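Local coordinates for regulatory protein SWI6 (Saccharomyces cerevisiae, PDB 1SW6) that acts with SWI4 or MBP1 in the SBF and MBF complexes of cell-cycle-dependent transcription, the part described here being its ankyrin-repeat domain, at residues T29-H32 with D33-S36; Q110-N113 with D114-N118; S218-A221 with K222-D226; I298-A301 with L302-Y305. All coordinates share one frame; numbering follows the deposited sequence.

Overall arrangement
All four contacts are local and follow one another along the chain, so none nests in or crosses another; each is confined to a beta turn or a few helical residues, and none closes a long loop. Interaction 1 is a beta turn just after strand 27-29, and interaction 2 the fraying end of helix 105-115, their centres about 27 Å apart. Interaction 3 spans the first turns of helix 218-234 in ANK 3, across the chain's centre from both. Interaction 4 lies late in helix 296-304 of ANK 4. Only interactions 3 and 4 touch, joining two repeats through leucines, a lysine-alanine contact and a tyrosine-aspartate hydrogen bond; interaction 2 lies farthest out.

Interaction 1 (T29-H32 with D33-S36); sequences TFTH and DLTS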
# COMPACT_ATOMS: atom_id res chain seq x y z
N THR A 29 25.34 16.38 -1.65
CA THR A 29 25.61 15.05 -1.13
C THR A 29 25.62 14.89 0.39
O THR A 29 25.81 15.85 1.13
CB THR A 29 26.95 14.56 -1.68
OG1 THR A 29 27.98 15.50 -1.34
CG2 THR A 29 26.89 14.42 -3.20
N PHE A 30 25.40 13.65 0.84
CA PHE A 30 25.39 13.30 2.26
C PHE A 30 26.10 11.96 2.42
O PHE A 30 26.03 11.10 1.54
CB PHE A 30 23.95 13.20 2.78
CG PHE A 30 23.11 14.41 2.48
CD1 PHE A 30 22.55 14.60 1.22
CD2 PHE A 30 22.88 15.37 3.46
CE1 PHE A 30 21.79 15.73 0.93
CE2 PHE A 30 22.12 16.51 3.19
CZ PHE A 30 21.57 16.69 1.92
N THR A 31 26.80 11.77 3.54
CA THR A 31 27.53 10.52 3.75
C THR A 31 27.25 9.79 5.07
O THR A 31 27.85 8.74 5.33
CB THR A 31 29.06 10.73 3.64
OG1 THR A 31 29.45 11.85 4.44
CG2 THR A 31 29.47 10.95 2.19
N HIS A 32 26.35 10.33 5.88
CA HIS A 32 26.03 9.70 7.16
C HIS A 32 25.74 8.21 7.02
O HIS A 32 25.99 7.44 7.94
CB HIS A 32 24.82 10.39 7.79
CG HIS A 32 23.58 10.28 6.96
ND1 HIS A 32 23.23 11.21 6.01
CD2 HIS A 32 22.62 9.32 6.92
CE1 HIS A 32 22.12 10.83 5.41
NE2 HIS A 32 21.72 9.69 5.94
N ASP A 33 25.20 7.80 5.87
CA ASP A 33 24.86 6.40 5.63
C ASP A 33 25.84 5.69 4.72
O ASP A 33 25.68 4.50 4.44
CB ASP A 33 23.45 6.30 5.04
CG ASP A 33 23.24 7.24 3.86
OD1 ASP A 33 22.13 7.27 3.31
OD2 ASP A 33 24.19 7.96 3.47
N LEU A 34 26.86 6.41 4.27
CA LEU A 34 27.85 5.85 3.36
C LEU A 34 29.22 5.75 4.02
O LEU A 34 30.17 6.42 3.60
CB LEU A 34 27.96 6.71 2.11
CG LEU A 34 26.66 7.04 1.36
CD1 LEU A 34 26.99 7.88 0.14
CD2 LEU A 34 25.97 5.75 0.96
N THR A 35 29.33 4.91 5.04
CA THR A 35 30.60 4.75 5.73
C THR A 35 31.25 3.39 5.43
O THR A 35 32.47 3.26 5.49
CB THR A 35 30.42 4.92 7.26
OG1 THR A 35 29.32 4.10 7.70
CG2 THR A 35 30.12 6.38 7.60
N SER A 36 30.42 2.41 5.08
CA SER A 36 30.90 1.06 4.77
C SER A 36 32.17 1.02 3.94
O SER A 36 32.48 1.97 3.20
CB SER A 36 29.81 0.26 4.05
OG SER A 36 28.65 0.15 4.85
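H32 and D33, neighbours at the corner of a type I beta turn from T31 to L34, stack ring on carboxylate. Their planes are 19° apart, and D33 OD2 hangs 3.9 Å above the H32 ring plane, over its centre. Toward the rim, H32 NE2 comes within 3.6 Å of D33 CG. The imidazole folds back this way because H32 holds CG between its backbone N and carbonyl carbon (chi1 62°). Outside partners fix both groups: H32 NE2 is hydrogen-bonded to S155 O, and D33 OD1 forms a salt bridge with R157 NE, which probably favours the charged carboxylate. The turn itself is closed by L34 N donating to T31 O at 2.7 Å, with the donor well above the carbonyl plane. Also closely packed, L34 CD1 rests 3.6 Å from F30 O, an oxygen that also accepts a hydrogen bond from R157 NH2. The solvent side is looser. T31 and T35 are exposed there, and T35 CG2 comes no closer than 4.0 Å to T31 O. The turn leaves strand 27-29, whose T29 pairs through its backbone with Q241 and G243 around the parallel strand 240-242, and it leans by F30 and H32 on V151 of helix 144-152, a helix within ANK 1.

Interaction 2 (Q110-N113 with D114-N118); sequences QEVN and DAFPN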
# COMPACT_ATOMS: atom_id res chain seq x y z
N GLN A 110 10.50 20.07 16.31
CA GLN A 110 10.48 20.49 17.72
C GLN A 110 9.12 20.15 18.31
O GLN A 110 9.00 19.85 19.50
CB GLN A 110 10.75 22.00 17.85
CG GLN A 110 10.93 22.51 19.31
CD GLN A 110 12.38 22.51 19.79
OE1 GLN A 110 13.21 23.34 19.36
NE2 GLN A 110 12.70 21.58 20.70
N GLU A 111 8.09 20.18 17.47
CA GLU A 111 6.73 19.87 17.90
C GLU A 111 6.57 18.44 18.39
O GLU A 111 5.94 18.20 19.42
CB GLU A 111 5.76 20.10 16.74
CG GLU A 111 4.31 20.11 17.14
CD GLU A 111 3.46 19.18 16.29
OE1 GLU A 111 3.44 17.94 16.57
OE2 GLU A 111 2.77 19.67 15.34
N VAL A 112 7.14 17.49 17.66
CA VAL A 112 7.05 16.08 18.03
C VAL A 112 7.96 15.72 19.19
O VAL A 112 7.69 14.78 19.94
CB VAL A 112 7.39 15.15 16.84
CG1 VAL A 112 8.82 15.38 16.40
CG2 VAL A 112 7.17 13.70 17.24
N ASN A 113 9.06 16.46 19.34
CA ASN A 113 9.99 16.20 20.43
C ASN A 113 9.38 16.66 21.75
O ASN A 113 9.77 16.19 22.83
CB ASN A 113 11.31 16.93 20.19
CG ASN A 113 12.20 16.21 19.20
OD1 ASN A 113 13.22 16.73 18.75
ND2 ASN A 113 11.81 14.99 18.85
N ASP A 114 8.42 17.58 21.67
CA ASP A 114 7.75 18.09 22.85
C ASP A 114 6.70 17.08 23.29
O ASP A 114 6.61 16.75 24.47
CB ASP A 114 7.10 19.44 22.57
CG ASP A 114 8.09 20.49 22.10
OD1 ASP A 114 9.23 20.50 22.62
OD2 ASP A 114 7.73 21.31 21.23
N ALA A 115 5.91 16.61 22.34
CA ALA A 115 4.86 15.62 22.63
C ALA A 115 5.51 14.35 23.17
O ALA A 115 4.92 13.64 23.98
CB ALA A 115 4.07 15.31 21.36
N PHE A 116 6.73 14.09 22.72
CA PHE A 116 7.49 12.92 23.16
C PHE A 116 8.85 13.39 23.69
O PHE A 116 9.89 13.07 23.12
CB PHE A 116 7.73 11.94 22.01
CG PHE A 116 6.48 11.35 21.44
CD1 PHE A 116 5.65 12.10 20.61
CD2 PHE A 116 6.13 10.03 21.71
CE1 PHE A 116 4.50 11.54 20.05
CE2 PHE A 116 4.98 9.46 21.16
CZ PHE A 116 4.16 10.22 20.33
N PRO A 117 8.84 14.16 24.80
CA PRO A 117 10.07 14.68 25.40
C PRO A 117 10.79 13.55 26.13
O PRO A 117 11.92 13.70 26.61
CB PRO A 117 9.55 15.75 26.35
CG PRO A 117 8.29 15.09 26.87
CD PRO A 117 7.66 14.51 25.62
N ASN A 118 10.10 12.42 26.20
CA ASN A 118 10.58 11.21 26.87
C ASN A 118 11.46 10.29 26.02
O ASN A 118 12.33 9.60 26.55
CB ASN A 118 9.37 10.43 27.39
CG ASN A 118 8.33 10.15 26.29
OD1 ASN A 118 7.85 11.07 25.63
ND2 ASN A 118 7.98 8.87 26.11
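D114, A115 and F116 reach back to Q110, E111 and V112 across the last turn of helix 105-115, where the alpha-helical ladder frays into a loop, with a proline just beyond. D114 begins the fraying: its N makes weak bonds to E111 O, at 3.4 Å, and, less surely placed, to Q110 O. Its carboxylate, whose place is doubtful because it crowds Q110 O, runs nearly parallel to the Q110 amide but offset from it, the planes 5° apart. A115 gives the next rung, a fairly straight but long and weak bond from A115 N to E111 O at 3.3 Å. F116 is the first residue to leave helical backbone angles, although F116 N still donates to V112 O at 3.0 Å, tilted from the carbonyl plane. Its CG stands anti to the carbonyl carbon (chi1 -63°), which sets the ring at a slant across V112: F116 CD1 meets V112 CG2 at 4.0 Å, and the ring edge faces V112 O. This apolar side packs on helix 57-71, with V112 on F66 and F116 on K62 and A65, while E111 forms a salt bridge with R69, joining the two helices. P117 breaks the ladder. N113 O faces its ring nitrogen, which has no hydrogen to give, with N113 O and P117 N 3.0 Å apart and P117 CB 3.6 Å from the same oxygen.

Interaction 3 (S218-A221 with K222-D226); sequences SAAA and KYYLD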
# COMPACT_ATOMS: atom_id res chain seq x y z
N SER A 218 2.96 1.20 -17.87
CA SER A 218 3.87 1.08 -19.01
C SER A 218 4.60 2.40 -19.28
O SER A 218 5.82 2.42 -19.47
CB SER A 218 3.06 0.63 -20.24
OG SER A 218 3.79 0.76 -21.45
N ALA A 219 3.86 3.51 -19.29
CA ALA A 219 4.43 4.83 -19.53
C ALA A 219 5.45 5.20 -18.44
O ALA A 219 6.55 5.64 -18.75
CB ALA A 219 3.33 5.87 -19.59
N ALA A 220 5.07 5.01 -17.18
CA ALA A 220 5.95 5.33 -16.05
C ALA A 220 7.29 4.59 -16.14
O ALA A 220 8.35 5.18 -15.96
CB ALA A 220 5.26 4.99 -14.73
N ALA A 221 7.24 3.29 -16.41
CA ALA A 221 8.46 2.51 -16.49
C ALA A 221 9.37 2.96 -17.64
O ALA A 221 10.59 2.95 -17.51
CB ALA A 221 8.13 1.02 -16.63
N LYS A 222 8.78 3.33 -18.76
CA LYS A 222 9.59 3.79 -19.88
C LYS A 222 10.29 5.07 -19.42
O LYS A 222 11.49 5.25 -19.60
CB LYS A 222 8.69 4.11 -21.08
CG LYS A 222 9.43 4.64 -22.33
CD LYS A 222 10.22 3.53 -23.01
CE LYS A 222 10.56 3.89 -24.45
NZ LYS A 222 11.41 5.11 -24.57
N TYR A 223 9.51 5.94 -18.79
CA TYR A 223 10.01 7.21 -18.28
C TYR A 223 11.14 7.02 -17.27
O TYR A 223 12.17 7.69 -17.35
CB TYR A 223 8.86 7.97 -17.62
CG TYR A 223 9.24 9.26 -16.94
CD1 TYR A 223 9.33 10.45 -17.66
CD2 TYR A 223 9.44 9.30 -15.56
CE1 TYR A 223 9.60 11.66 -17.03
CE2 TYR A 223 9.71 10.51 -14.91
CZ TYR A 223 9.78 11.68 -15.66
OH TYR A 223 9.96 12.88 -15.02
N TYR A 224 10.94 6.11 -16.32
CA TYR A 224 11.94 5.84 -15.30
C TYR A 224 13.25 5.35 -15.91
O TYR A 224 14.34 5.83 -15.56
CB TYR A 224 11.40 4.80 -14.30
CG TYR A 224 10.26 5.31 -13.43
CD1 TYR A 224 9.29 4.45 -12.95
CD2 TYR A 224 10.17 6.67 -13.08
CE1 TYR A 224 8.24 4.90 -12.13
CE2 TYR A 224 9.12 7.15 -12.26
CZ TYR A 224 8.16 6.25 -11.80
OH TYR A 224 7.11 6.70 -11.03
N LEU A 225 13.14 4.42 -16.85
CA LEU A 225 14.31 3.87 -17.53
C LEU A 225 15.11 4.94 -18.26
O LEU A 225 16.32 5.04 -18.08
CB LEU A 225 13.89 2.78 -18.51
CG LEU A 225 15.00 2.24 -19.43
CD1 LEU A 225 16.17 1.73 -18.58
CD2 LEU A 225 14.46 1.12 -20.29
N ASP A 226 14.43 5.76 -19.06
CA ASP A 226 15.13 6.80 -19.82
C ASP A 226 15.71 7.89 -18.92
O ASP A 226 16.82 8.34 -19.15
CB ASP A 226 14.21 7.42 -20.88
CG ASP A 226 13.84 6.44 -21.98
OD1 ASP A 226 14.61 5.49 -22.24
OD2 ASP A 226 12.77 6.63 -22.60
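The ring of Y224 lies with one face against the backbone oxygen of A220, which stands 3.1 Å above the ring plane, offset toward the rim. Further along the ring, Y224 CE1 touches A220 CB at 4.0 Å. Y224 turns back over the preceding turn because its CG is anti to the carbonyl carbon (chi1 -69°). Y223 takes the other course, CG anti to the backbone N (chi1 175°), and its ring receives A220 O and Y224 CE2 at the edge. Beyond the segments the Y224 ring meets F183, that of Y223 meets Y178, and Y224 OH is hydrogen-bonded to S174 O. With an alanine at Y224, S174 O would probably lose this donor and a gap would open beside A220 and F183. The turn belongs to helix 218-234 of ANK 3, an ankyrin-repeat helix flanked by others: small A221 fits against I208 and S212 of helix 204-212 and against I298 of helix 296-304. Four regular i to i+4 backbone bonds run from S218 to L225, among them Y224 N to A220 O at 2.8 Å, nearly along the C=O axis. Facing helix 296-304, K222 bends at chi2 and chi4, bringing K222 NZ round to D226 OD2 at 2.8 Å; this salt bridge uses the syn lone pair, and the other oxygen, D226 OD1, is hydrogen-bonded to Y305 OH.

Interaction 4 (I298-A301 with L302-Y305); sequences IVDA and LLDY
V299 and L303 lie side by side one turn apart and point the same way, V299 CG1 touching L303 CD1 at 3.9 Å. Leucine branches also lean back on carbonyl oxygens: L302 CG is 3.4 Å from I298 O. L302 is set there with CG anti to its carbonyl carbon (chi1 -78°), and its CD2 packs on L225 CD2. Backbone hydrogen bonds form the second group. L302 N, L303 N and D304 N donate to I298 O, V299 O and D300 O in regular helical fashion, but the last rung, Y305 N to A301 O, is weak and bent to 125°. This part of helix 296-304, in ANK 4, lies against helix 218-234 of ANK 3 in the stacked manner of ankyrin repeats; K222 CE meets A301 CB across the join, and V299 and L303 pack on helix 286-293 of their own repeat. Polar side chains come last. Y305 passes its ring obliquely by A301 O, with Y305 CD1 3.2 Å from that oxygen, and its OH is hydrogen-bonded to D226 OD1. With a phenylalanine at Y305, D226 OD1 would probably lose this hydrogen-bond partner. The carboxylates of D300 and D304, like charges, are not in contact, D300 OD2 being 6.3 Å from D304 OD1.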
# COMPACT_ATOMS: atom_id res chain seq x y z
N ILE A 298 9.30 -1.43 -24.09
CA ILE A 298 10.45 -1.43 -23.22
C ILE A 298 11.52 -2.46 -23.64
O ILE A 298 12.69 -2.32 -23.30
CB ILE A 298 10.01 -1.62 -21.73
CG1 ILE A 298 11.09 -1.08 -20.80
CG2 ILE A 298 9.71 -3.07 -21.44
CD1 ILE A 298 10.60 -0.83 -19.40
N VAL A 299 11.12 -3.47 -24.41
CA VAL A 299 12.07 -4.46 -24.90
C VAL A 299 13.03 -3.76 -25.87
O VAL A 299 14.25 -3.93 -25.79
CB VAL A 299 11.37 -5.60 -25.67
CG1 VAL A 299 12.41 -6.46 -26.39
CG2 VAL A 299 10.54 -6.43 -24.72
N ASP A 300 12.47 -2.98 -26.80
CA ASP A 300 13.28 -2.26 -27.77
C ASP A 300 14.14 -1.19 -27.11
O ASP A 300 15.29 -1.02 -27.50
CB ASP A 300 12.39 -1.61 -28.84
CG ASP A 300 11.79 -2.63 -29.80
OD1 ASP A 300 10.97 -2.23 -30.66
OD2 ASP A 300 12.15 -3.84 -29.72
N ALA A 301 13.60 -0.48 -26.13
CA ALA A 301 14.38 0.55 -25.44
C ALA A 301 15.63 -0.09 -24.82
O ALA A 301 16.74 0.42 -24.98
CB ALA A 301 13.55 1.22 -24.38
N LEU A 302 15.44 -1.22 -24.14
CA LEU A 302 16.55 -1.93 -23.51
C LEU A 302 17.56 -2.46 -24.52
O LEU A 302 18.77 -2.44 -24.26
CB LEU A 302 16.04 -3.11 -22.68
CG LEU A 302 15.43 -2.86 -21.31
CD1 LEU A 302 14.91 -4.18 -20.77
CD2 LEU A 302 16.48 -2.26 -20.36
N LEU A 303 17.07 -2.97 -25.64
CA LEU A 303 17.95 -3.50 -26.67
C LEU A 303 18.80 -2.37 -27.23
O LEU A 303 20.00 -2.55 -27.46
CB LEU A 303 17.14 -4.18 -27.78
CG LEU A 303 16.61 -5.59 -27.44
CD1 LEU A 303 15.65 -6.05 -28.52
CD2 LEU A 303 17.79 -6.57 -27.31
N ASP A 304 18.17 -1.22 -27.43
CA ASP A 304 18.88 -0.06 -27.96
C ASP A 304 19.94 0.47 -27.00
O ASP A 304 20.85 1.17 -27.41
CB ASP A 304 17.90 1.06 -28.33
CG ASP A 304 17.07 0.72 -29.57
OD1 ASP A 304 17.32 -0.34 -30.18
OD2 ASP A 304 16.19 1.52 -29.93
N TYR A 305 19.81 0.13 -25.72
CA TYR A 305 20.79 0.58 -24.74
C TYR A 305 21.91 -0.45 -24.69
O TYR A 305 22.91 -0.27 -23.99
CB TYR A 305 20.15 0.77 -23.36
CG TYR A 305 19.38 2.08 -23.18
CD1 TYR A 305 18.11 2.09 -22.59
CD2 TYR A 305 19.93 3.31 -23.57
CE1 TYR A 305 17.40 3.30 -22.40
CE2 TYR A 305 19.23 4.51 -23.38
CZ TYR A 305 17.96 4.49 -22.79
OH TYR A 305 17.26 5.67 -22.61